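Local coordinates for protein AgaA (Rhizobium radiobacter, PDB 6HLX) that binds the opine agropinic acid as the periplasmic substrate-binding protein of an ABC transport system, at residues Thr231-Leu243 with Gly464-Ser476. Sequence-based numbering, arbitrary orientation.
Sequences TQLLRNTGPFMGL and GFTNMPGFLTFQS. With EDO (1,2-ethanediol), chain B.
In both Asn236 and Asn467, CG lies anti to the backbone N (chi1 169° and -174°), and each amide reaches the other segment. Asn467 ND2 donates to Leu234 O at 2.9 Å; Leu234 O lies in the Asn467 amide plane, but the donor sits well above the carbonyl plane of Leu234. The same ND2 also donates to Gln454 O. Asn467 OD1 accepts from Thr473 OG1 on an in-plane lone pair, so both ends of this amide are held.

The Asn236 amide is also held at both ends. Its ND2 donates almost straight to Gly470 O at 3.1 Å, reaching a lone pair in the carbonyl plane. Its OD1 takes the backbone N of Gly238, closing an Asx turn. Thr473 packs across this amide, with CG2 3.4 Å from Asn236 OD1. A water donates to both Arg235 O and Asn467 O.

Gly238 CA approaches Gly470 O at 3.5 Å in a CH-O contact, where the CA atoms of the two segments come closest. Gly238 O meets the edge of the Phe471 ring, 3.4 Å from CE1. Pro239 CG touches Thr473 CG2. Pro239 CG also lies 4.1 Å from Phe474 CE1; Phe474 touches bound agropinic acid as well. At the other end Leu234 CD1 lies at the edge of the Phe465 ring, 4.0 Å from CD2.

Residues 235-239 join strand 231-234 of one sheet to strand 240-245 of another, consistent with a crossover between the two lobes of this binding-protein fold. Two amides with fixed rotation therefore tie this linker to the segment carrying Phe474, largely through backbone carbonyls, and probably help set the position of that pocket wall.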
ATOM      1  N   THR A 231     -12.382  11.513  22.216  1.00 25.94           N
ATOM      2  CA  THR A 231     -11.741  10.894  21.055  1.00 25.32           C
ATOM      3  C   THR A 231     -12.268   9.471  20.919  1.00 30.08           C
ATOM      4  O   THR A 231     -12.754   8.893  21.894  1.00 30.54           O
ATOM      5  CB  THR A 231     -10.199  10.897  21.192  1.00 30.71           C
ATOM      6  OG1 THR A 231      -9.843  10.246  22.421  1.00 29.67           O
ATOM      7  CG2 THR A 231      -9.601  12.322  21.158  1.00 28.23           C
ATOM      8  N   GLN A 232     -12.127   8.904  19.723  1.00 24.55           N
ATOM      9  CA  GLN A 232     -12.539   7.536  19.404  1.00 24.78           C
ATOM     10  C   GLN A 232     -11.428   6.924  18.567  1.00 27.67           C
ATOM     11  O   GLN A 232     -10.918   7.572  17.655  1.00 27.06           O
ATOM     12  CB  GLN A 232     -13.851   7.574  18.595  1.00 27.12           C
ATOM     13  CG  GLN A 232     -14.307   6.211  18.023  1.00 37.30           C
ATOM     14  CD  GLN A 232     -15.558   6.255  17.149  1.00 52.34           C
ATOM     15  OE1 GLN A 232     -16.003   7.311  16.677  1.00 41.97           O
ATOM     16  NE2 GLN A 232     -16.158   5.091  16.909  1.00 40.86           N
ATOM     17  N   LEU A 233     -11.078   5.674  18.856  1.00 22.90           N
ATOM     18  CA  LEU A 233     -10.081   4.952  18.084  1.00 22.51           C
ATOM     19  C   LEU A 233     -10.821   4.059  17.061  1.00 26.79           C
ATOM     20  O   LEU A 233     -11.794   3.390  17.431  1.00 28.56           O
ATOM     21  CB  LEU A 233      -9.260   4.093  19.056  1.00 22.45           C
ATOM     22  CG  LEU A 233      -8.017   3.461  18.482  1.00 25.89           C
ATOM     23  CD1 LEU A 233      -6.908   4.508  18.277  1.00 24.22           C
ATOM     24  CD2 LEU A 233      -7.524   2.361  19.395  1.00 27.49           C
ATOM     25  N   LEU A 234     -10.374   4.055  15.787  1.00 20.79           N
ATOM     26  CA  LEU A 234     -10.948   3.224  14.716  1.00 21.16           C
ATOM     27  C   LEU A 234      -9.894   2.171  14.412  1.00 26.66           C
ATOM     28  O   LEU A 234      -8.824   2.499  13.892  1.00 23.11           O
ATOM     29  CB  LEU A 234     -11.263   4.053  13.466  1.00 21.29           C
ATOM     30  CG  LEU A 234     -12.196   5.279  13.671  1.00 26.61           C
ATOM     31  CD1 LEU A 234     -12.385   6.015  12.364  1.00 26.73           C
ATOM     32  CD2 LEU A 234     -13.549   4.872  14.245  1.00 28.90           C
ATOM     33  N   ARG A 235     -10.174   0.911  14.790  1.00 28.87           N
ATOM     34  CA  ARG A 235      -9.203  -0.195  14.713  1.00 29.89           C
ATOM     35  C   ARG A 235      -9.133  -0.976  13.397  1.00 32.76           C
ATOM     36  O   ARG A 235     -10.093  -1.048  12.613  1.00 31.08           O
ATOM     37  CB  ARG A 235      -9.427  -1.185  15.864  1.00 32.70           C
ATOM     38  CG  ARG A 235      -9.132  -0.587  17.247  1.00 35.15           C
ATOM     39  CD  ARG A 235      -8.362  -1.542  18.171  1.00 54.40           C
ATOM     40  NE  ARG A 235      -8.479  -1.162  19.588  1.00 64.18           N
ATOM     41  CZ  ARG A 235      -7.459  -0.999  20.433  1.00 76.42           C
ATOM     42  NH1 ARG A 235      -6.209  -1.172  20.022  1.00 60.75           N
ATOM     43  NH2 ARG A 235      -7.681  -0.641  21.692  1.00 62.27           N
ATOM     44  N   ASN A 236      -7.953  -1.589  13.175  1.00 27.52           N
ATOM     45  CA  ASN A 236      -7.666  -2.451  12.036  1.00 26.86           C
ATOM     46  C   ASN A 236      -6.416  -3.230  12.425  1.00 28.24           C
ATOM     47  O   ASN A 236      -5.600  -2.713  13.193  1.00 24.49           O
ATOM     48  CB  ASN A 236      -7.410  -1.617  10.755  1.00 26.08           C
ATOM     49  CG  ASN A 236      -6.842  -2.382   9.557  1.00 38.99           C
ATOM     50  OD1 ASN A 236      -5.629  -2.578   9.424  1.00 32.36           O
ATOM     51  ND2 ASN A 236      -7.688  -2.795   8.627  1.00 28.76           N
ATOM     52  N   THR A 237      -6.275  -4.465  11.908  1.00 27.90           N
ATOM     53  CA  THR A 237      -5.095  -5.336  12.102  1.00 27.76           C
ATOM     54  C   THR A 237      -4.655  -5.947  10.754  1.00 34.60           C
ATOM     55  O   THR A 237      -4.340  -7.151  10.685  1.00 37.44           O
ATOM     56  CB  THR A 237      -5.392  -6.473  13.070  1.00 33.48           C
ATOM     57  OG1 THR A 237      -6.516  -7.192  12.560  1.00 40.44           O
ATOM     58  CG2 THR A 237      -5.603  -6.006  14.475  1.00 29.33           C
ATOM     59  N   GLY A 238      -4.575  -5.109   9.730  1.00 26.46           N
ATOM     60  CA  GLY A 238      -4.261  -5.511   8.359  1.00 23.49           C
ATOM     61  C   GLY A 238      -2.805  -5.635   7.956  1.00 23.76           C
ATOM     62  O   GLY A 238      -2.456  -6.631   7.309  1.00 22.82           O
ATOM     63  N   PRO A 239      -1.937  -4.648   8.266  1.00 18.77           N
ATOM     64  CA  PRO A 239      -0.554  -4.733   7.764  1.00 18.16           C
ATOM     65  C   PRO A 239       0.337  -5.681   8.529  1.00 20.88           C
ATOM     66  O   PRO A 239       0.043  -6.070   9.660  1.00 20.12           O
ATOM     67  CB  PRO A 239      -0.024  -3.284   7.862  1.00 19.26           C
ATOM     68  CG  PRO A 239      -1.257  -2.403   8.214  1.00 22.53           C
ATOM     69  CD  PRO A 239      -2.162  -3.360   8.968  1.00 19.83           C
ATOM     70  N   PHE A 240       1.454  -6.028   7.897  1.00 19.01           N
ATOM     71  CA  PHE A 240       2.474  -6.869   8.520  1.00 17.88           C
ATOM     72  C   PHE A 240       3.815  -6.104   8.507  1.00 22.25           C
ATOM     73  O   PHE A 240       4.003  -5.161   7.712  1.00 22.23           O
ATOM     74  CB  PHE A 240       2.614  -8.227   7.786  1.00 19.30           C
ATOM     75  CG  PHE A 240       2.663  -8.125   6.274  1.00 19.87           C
ATOM     76  CD1 PHE A 240       3.814  -7.674   5.623  1.00 20.13           C
ATOM     77  CD2 PHE A 240       1.569  -8.492   5.500  1.00 20.98           C
ATOM     78  CE1 PHE A 240       3.847  -7.552   4.223  1.00 21.56           C
ATOM     79  CE2 PHE A 240       1.613  -8.392   4.098  1.00 21.77           C
ATOM     80  CZ  PHE A 240       2.747  -7.912   3.469  1.00 19.79           C
ATOM     81  N   MET A 241       4.736  -6.529   9.370  1.00 20.07           N
ATOM     82  CA  MET A 241       6.121  -6.045   9.436  1.00 18.42           C
ATOM     83  C   MET A 241       7.017  -7.189   8.997  1.00 21.67           C
ATOM     84  O   MET A 241       6.819  -8.329   9.417  1.00 22.03           O
ATOM     85  CB  MET A 241       6.539  -5.609  10.861  1.00 20.02           C
ATOM     86  CG  MET A 241       5.752  -4.411  11.395  1.00 22.53           C
ATOM     87  SD  MET A 241       5.887  -2.930  10.385  1.00 23.45           S
ATOM     88  CE  MET A 241       7.600  -2.545  10.595  1.00 22.23           C
ATOM     89  N   GLY A 242       8.040  -6.879   8.217  1.00 20.68           N
ATOM     90  CA  GLY A 242       8.974  -7.902   7.747  1.00 20.44           C
ATOM     91  C   GLY A 242      10.174  -7.279   7.074  1.00 21.88           C
ATOM     92  O   GLY A 242      10.555  -6.154   7.410  1.00 20.18           O
ATOM     93  N   LEU A 243      10.794  -8.016   6.139  1.00 18.97           N
ATOM     94  CA  LEU A 243      11.962  -7.504   5.428  1.00 19.14           C
ATOM     95  C   LEU A 243      11.871  -7.814   3.948  1.00 22.28           C
ATOM     96  O   LEU A 243      11.459  -8.916   3.573  1.00 21.89           O
ATOM     97  CB  LEU A 243      13.248  -8.176   5.975  1.00 19.74           C
ATOM     98  CG  LEU A 243      13.691  -7.800   7.400  1.00 22.87           C
ATOM     99  CD1 LEU A 243      14.722  -8.792   7.912  1.00 23.46           C
ATOM    100  CD2 LEU A 243      14.301  -6.368   7.434  1.00 23.34           C
ATOM    101  N   GLY A 464     -18.770   8.759   9.883  1.00 21.81           N
ATOM    102  CA  GLY A 464     -18.669   8.421   8.476  1.00 20.60           C
ATOM    103  C   GLY A 464     -17.270   8.213   7.947  1.00 24.05           C
ATOM    104  O   GLY A 464     -17.122   8.057   6.743  1.00 25.01           O
ATOM    105  N   PHE A 465     -16.234   8.281   8.808  1.00 21.11           N
ATOM    106  CA  PHE A 465     -14.876   7.950   8.352  1.00 19.31           C
ATOM    107  C   PHE A 465     -14.677   6.482   8.729  1.00 24.19           C
ATOM    108  O   PHE A 465     -14.981   6.092   9.862  1.00 23.44           O
ATOM    109  CB  PHE A 465     -13.772   8.839   8.968  1.00 20.74           C
ATOM    110  CG  PHE A 465     -12.424   8.579   8.307  1.00 21.41           C
ATOM    111  CD1 PHE A 465     -12.104   9.167   7.082  1.00 21.87           C
ATOM    112  CD2 PHE A 465     -11.508   7.695   8.878  1.00 23.10           C
ATOM    113  CE1 PHE A 465     -10.881   8.890   6.446  1.00 23.23           C
ATOM    114  CE2 PHE A 465     -10.289   7.418   8.247  1.00 24.72           C
ATOM    115  CZ  PHE A 465      -9.981   8.007   7.031  1.00 23.05           C
ATOM    116  N   THR A 466     -14.154   5.685   7.788  1.00 20.92           N
ATOM    117  CA  THR A 466     -14.003   4.247   7.977  1.00 20.11           C
ATOM    118  C   THR A 466     -12.557   3.827   7.828  1.00 21.65           C
ATOM    119  O   THR A 466     -11.925   4.120   6.807  1.00 19.94           O
ATOM    120  CB  THR A 466     -14.851   3.478   6.925  1.00 25.42           C
ATOM    121  OG1 THR A 466     -16.213   3.877   7.039  1.00 24.97           O
ATOM    122  CG2 THR A 466     -14.780   1.947   7.111  1.00 23.73           C
ATOM    123  N   ASN A 467     -12.065   3.095   8.824  1.00 18.65           N
ATOM    124  CA  ASN A 467     -10.734   2.464   8.746  1.00 18.15           C
ATOM    125  C   ASN A 467     -11.060   1.161   7.972  1.00 20.66           C
ATOM    126  O   ASN A 467     -11.662   0.228   8.531  1.00 21.72           O
ATOM    127  CB  ASN A 467     -10.186   2.159  10.146  1.00 17.82           C
ATOM    128  CG  ASN A 467      -8.756   1.655  10.079  1.00 20.99           C
ATOM    129  OD1 ASN A 467      -8.250   1.315   9.002  1.00 20.25           O
ATOM    130  ND2 ASN A 467      -8.087   1.612  11.220  1.00 20.10           N
ATOM    131  N   MET A 468     -10.787   1.162   6.659  1.00 17.47           N
ATOM    132  CA  MET A 468     -11.232   0.107   5.739  1.00 17.59           C
ATOM    133  C   MET A 468     -10.608  -1.259   6.061  1.00 22.15           C
ATOM    134  O   MET A 468      -9.540  -1.332   6.681  1.00 21.20           O
ATOM    135  CB  MET A 468     -11.097   0.539   4.280  1.00 18.87           C
ATOM    136  CG  MET A 468     -12.222   1.567   3.927  1.00 21.48           C
ATOM    137  SD  MET A 468     -11.984   2.433   2.354  1.00 23.95           S
ATOM    138  CE  MET A 468     -11.861   1.056   1.206  1.00 21.40           C
ATOM    139  N   PRO A 469     -11.370  -2.339   5.802  1.00 22.56           N
ATOM    140  CA  PRO A 469     -11.019  -3.636   6.399  1.00 22.73           C
ATOM    141  C   PRO A 469      -9.761  -4.328   5.887  1.00 23.72           C
ATOM    142  O   PRO A 469      -9.479  -4.298   4.693  1.00 22.07           O
ATOM    143  CB  PRO A 469     -12.267  -4.497   6.171  1.00 25.41           C
ATOM    144  CG  PRO A 469     -12.982  -3.865   5.034  1.00 28.87           C
ATOM    145  CD  PRO A 469     -12.722  -2.378   5.196  1.00 24.69           C
ATOM    146  N   GLY A 470      -9.054  -4.973   6.824  1.00 22.06           N
ATOM    147  CA  GLY A 470      -7.867  -5.786   6.554  1.00 21.46           C
ATOM    148  C   GLY A 470      -6.850  -5.054   5.705  1.00 21.18           C
ATOM    149  O   GLY A 470      -6.451  -3.945   6.053  1.00 20.90           O
ATOM    150  N   PHE A 471      -6.513  -5.626   4.527  1.00 18.28           N
ATOM    151  CA  PHE A 471      -5.530  -5.038   3.601  1.00 18.64           C
ATOM    152  C   PHE A 471      -5.947  -3.698   2.987  1.00 20.53           C
ATOM    153  O   PHE A 471      -5.126  -3.063   2.312  1.00 20.23           O
ATOM    154  CB  PHE A 471      -5.220  -6.047   2.470  1.00 19.97           C
ATOM    155  CG  PHE A 471      -4.248  -7.154   2.788  1.00 19.95           C
ATOM    156  CD1 PHE A 471      -3.514  -7.149   3.978  1.00 20.14           C
ATOM    157  CD2 PHE A 471      -4.069  -8.218   1.903  1.00 21.22           C
ATOM    158  CE1 PHE A 471      -2.574  -8.164   4.244  1.00 22.05           C
ATOM    159  CE2 PHE A 471      -3.144  -9.237   2.180  1.00 23.21           C
ATOM    160  CZ  PHE A 471      -2.394  -9.194   3.338  1.00 21.56           C
ATOM    161  N   LEU A 472      -7.201  -3.266   3.173  1.00 18.41           N
ATOM    162  CA  LEU A 472      -7.657  -1.997   2.582  1.00 18.84           C
ATOM    163  C   LEU A 472      -7.399  -0.793   3.471  1.00 20.69           C
ATOM    164  O   LEU A 472      -7.760   0.335   3.090  1.00 19.94           O
ATOM    165  CB  LEU A 472      -9.157  -2.065   2.233  1.00 19.04           C
ATOM    166  CG  LEU A 472      -9.511  -3.062   1.151  1.00 23.28           C
ATOM    167  CD1 LEU A 472     -10.978  -3.145   0.987  1.00 22.50           C
ATOM    168  CD2 LEU A 472      -8.856  -2.681  -0.168  1.00 23.67           C
ATOM    169  N   THR A 473      -6.764  -0.990   4.651  1.00 17.26           N
ATOM    170  CA  THR A 473      -6.586   0.145   5.579  1.00 17.47           C
ATOM    171  C   THR A 473      -5.866   1.354   4.956  1.00 19.49           C
ATOM    172  O   THR A 473      -6.264   2.492   5.241  1.00 19.31           O
ATOM    173  CB  THR A 473      -5.938  -0.282   6.907  1.00 20.25           C
ATOM    174  OG1 THR A 473      -5.866   0.854   7.792  1.00 19.31           O
ATOM    175  CG2 THR A 473      -4.541  -0.896   6.724  1.00 18.69           C
ATOM    176  N   PHE A 474      -4.859   1.140   4.098  1.00 17.75           N
ATOM    177  CA  PHE A 474      -4.140   2.281   3.497  1.00 16.77           C
ATOM    178  C   PHE A 474      -4.987   3.085   2.481  1.00 21.45           C
ATOM    179  O   PHE A 474      -4.552   4.155   2.037  1.00 20.45           O
ATOM    180  CB  PHE A 474      -2.809   1.853   2.875  1.00 18.64           C
ATOM    181  CG  PHE A 474      -1.745   1.329   3.819  1.00 19.08           C
ATOM    182  CD1 PHE A 474      -1.833   1.546   5.197  1.00 20.64           C
ATOM    183  CD2 PHE A 474      -0.620   0.669   3.327  1.00 20.89           C
ATOM    184  CE1 PHE A 474      -0.822   1.099   6.061  1.00 21.78           C
ATOM    185  CE2 PHE A 474       0.376   0.195   4.200  1.00 21.96           C
ATOM    186  CZ  PHE A 474       0.268   0.412   5.556  1.00 20.20           C
ATOM    187  N   GLN A 475      -6.165   2.534   2.090  1.00 18.38           N
ATOM    188  CA  GLN A 475      -7.090   3.208   1.164  1.00 18.11           C
ATOM    189  C   GLN A 475      -8.229   3.892   1.913  1.00 21.34           C
ATOM    190  O   GLN A 475      -9.176   4.369   1.275  1.00 20.97           O
ATOM    191  CB  GLN A 475      -7.665   2.217   0.142  1.00 19.51           C
ATOM    192  CG  GLN A 475      -6.573   1.621  -0.753  1.00 21.89           C
ATOM    193  CD  GLN A 475      -7.172   0.886  -1.918  1.00 26.07           C
ATOM    194  OE1 GLN A 475      -8.340   1.067  -2.235  1.00 26.87           O
ATOM    195  NE2 GLN A 475      -6.377   0.047  -2.569  1.00 24.33           N
ATOM    196  N   SER A 476      -8.160   3.947   3.253  1.00 19.28           N
ATOM    197  CA  SER A 476      -9.230   4.532   4.084  1.00 18.05           C
ATOM    198  C   SER A 476      -9.593   5.970   3.718  1.00 21.37           C
ATOM    199  O   SER A 476     -10.738   6.392   3.969  1.00 20.81           O
ATOM    200  CB  SER A 476      -8.892   4.441   5.569  1.00 19.27           C
ATOM    201  OG  SER A 476      -8.774   3.091   5.990  1.00 20.97           O
TER
HETATM  202  C1  EDO B 631      -4.494 -11.385   9.716  1.00 54.37           C
HETATM  203  O1  EDO B 631      -4.909 -10.043   9.868  1.00 57.14           O
HETATM  204  C2  EDO B 631      -5.740 -12.293   9.716  1.00 51.98           C
HETATM  205  O2  EDO B 631      -5.319 -13.634   9.639  1.00 48.38           O
HETATM  206  O   HOH W   1     -10.654  -1.945  10.043  1.00 32.56           O